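Local coordinates for pyridoxamine 5'-phosphate oxidase-related, FMN-binding protein (Paracoccus denitrificans, PDB 6VNA), which acts as a noncanonical heme oxygenase that is specific for the degradation of c-type heme, at the interface of chains A and B. Numbering follows the deposited sequence. Chains: chain A/B, Pyridoxamine 5'-phosphate oxidase-related, FMN-binding protein.

The interface of chains A and B. Residues chain A 28-30, 41; chain B 28-30, 41.
The hydroxyls of A:Ser28 and B:Ser28 meet tip to tip across the two-fold axis that relates the chains, OG to OG at 2.8 Å, in a hydrogen bond whose donor is not resolved. Each OG stands anti to its own carbonyl carbon (chi1 -59° in A:Ser28), which turns it towards its twin, and CB of A:Ser28 follows into contact with CB of B:Ser28 at 3.9 Å. Beside this polar pair, the side chains of A:Val41 and B:Val41 run antiparallel alongside one another, their CG1 methyls 4.0 Å apart. The two branches of each valine divide the work. CG1 of A:Val41, anti to the backbone N (chi1 -165°), also packs on CB of B:Ser28 at 3.8 Å, while CG2 reaches the backbone of B:Gly30, 3.8 Å from its CA. With an alanine at A:Val41, both branches would be lost, which would probably leave a gap beside B:Ser28 and strip B:Gly30 of its methyl cover. The serine and glycine belong to strand 26-32 and the valine to strand 39-48, so each subunit offers paired strand surfaces to a small symmetric patch, part of a larger interface that is plausibly the dimer contact of this pyridoxamine 5'-phosphate oxidase-like, split-barrel fold. Between serine and glycine, A:Leu29 points its side chain away from the partner, and glycine's lack of a side chain lets CG2 of B:Val41 settle 3.6 Å from the backbone N of A:Gly30.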
ATOM      1  N   SER A  28       3.701  -1.453   0.045  1.00 35.56           N
ATOM      2  CA  SER A  28       2.804  -0.280   0.062  1.00 40.77           C
ATOM      3  C   SER A  28       2.290  -0.107   1.494  1.00 36.80           C
ATOM      4  O   SER A  28       1.676  -1.055   2.010  1.00 41.13           O
ATOM      5  CB  SER A  28       1.673  -0.442  -0.911  1.00 40.41           C
ATOM      6  OG  SER A  28       2.159  -0.606  -2.215  1.00 38.83           O
ATOM      7  N   LEU A  29       2.540   1.037   2.120  1.00 35.44           N
ATOM      8  CA  LEU A  29       2.033   1.317   3.497  1.00 38.64           C
ATOM      9  C   LEU A  29       0.833   2.262   3.389  1.00 40.45           C
ATOM     10  O   LEU A  29       0.918   3.287   2.659  1.00 38.67           O
ATOM     11  CB  LEU A  29       3.153   1.920   4.337  1.00 38.42           C
ATOM     12  CG  LEU A  29       2.730   2.539   5.671  1.00 41.28           C
ATOM     13  CD1 LEU A  29       2.405   1.468   6.712  1.00 44.01           C
ATOM     14  CD2 LEU A  29       3.826   3.457   6.175  1.00 40.15           C
ATOM     15  N   GLY A  30      -0.271   1.866   4.001  1.00 41.92           N
ATOM     16  CA  GLY A  30      -1.430   2.741   4.228  1.00 50.24           C
ATOM     17  C   GLY A  30      -1.359   3.435   5.582  1.00 48.17           C
ATOM     18  O   GLY A  30      -1.213   2.736   6.633  1.00 47.35           O
ATOM     19  N   VAL A  41      -1.212   6.294   0.705  1.00 49.20           N
ATOM     20  CA  VAL A  41      -0.521   5.039   0.272  1.00 43.95           C
ATOM     21  C   VAL A  41       0.853   5.422  -0.258  1.00 43.12           C
ATOM     22  O   VAL A  41       0.903   6.175  -1.268  1.00 38.34           O
ATOM     23  CB  VAL A  41      -1.352   4.262  -0.756  1.00 46.09           C
ATOM     24  CG1 VAL A  41      -0.830   2.847  -0.914  1.00 46.11           C
ATOM     25  CG2 VAL A  41      -2.830   4.243  -0.380  1.00 49.11           C
TER
ATOM     26  N   SER B  28      -1.715   0.463  -6.008  1.00 42.69           N
ATOM     27  CA  SER B  28      -2.155   0.152  -4.627  1.00 43.24           C
ATOM     28  C   SER B  28      -3.309   1.097  -4.283  1.00 48.25           C
ATOM     29  O   SER B  28      -3.092   2.329  -4.321  1.00 50.74           O
ATOM     30  CB  SER B  28      -1.038   0.251  -3.629  1.00 43.88           C
ATOM     31  OG  SER B  28       0.047  -0.583  -3.989  1.00 38.86           O
ATOM     32  N   LEU B  29      -4.492   0.529  -4.026  1.00 47.54           N
ATOM     33  CA  LEU B  29      -5.686   1.254  -3.548  1.00 48.23           C
ATOM     34  C   LEU B  29      -5.673   1.206  -2.025  1.00 49.75           C
ATOM     35  O   LEU B  29      -5.375   0.131  -1.486  1.00 46.93           O
ATOM     36  CB  LEU B  29      -6.962   0.604  -4.083  1.00 49.57           C
ATOM     37  CG  LEU B  29      -8.264   1.334  -3.751  1.00 46.41           C
ATOM     38  CD1 LEU B  29      -8.270   2.721  -4.338  1.00 51.71           C
ATOM     39  CD2 LEU B  29      -9.460   0.571  -4.270  1.00 49.53           C
ATOM     40  N   GLY B  30      -5.926   2.358  -1.398  1.00 47.38           N
ATOM     41  CA  GLY B  30      -6.195   2.492   0.042  1.00 50.23           C
ATOM     42  C   GLY B  30      -7.649   2.850   0.269  1.00 47.20           C
ATOM     43  O   GLY B  30      -8.125   3.890  -0.265  1.00 50.50           O
ATOM     44  N   VAL B  41      -5.073  -1.885   2.240  1.00 47.66           N
ATOM     45  CA  VAL B  41      -4.297  -1.645   0.985  1.00 47.20           C
ATOM     46  C   VAL B  41      -4.304  -2.923   0.146  1.00 46.49           C
ATOM     47  O   VAL B  41      -3.786  -3.969   0.613  1.00 46.62           O
ATOM     48  CB  VAL B  41      -2.858  -1.173   1.267  1.00 45.95           C
ATOM     49  CG1 VAL B  41      -2.152  -0.772  -0.008  1.00 48.69           C
ATOM     50  CG2 VAL B  41      -2.834  -0.023   2.244  1.00 46.31           C
TER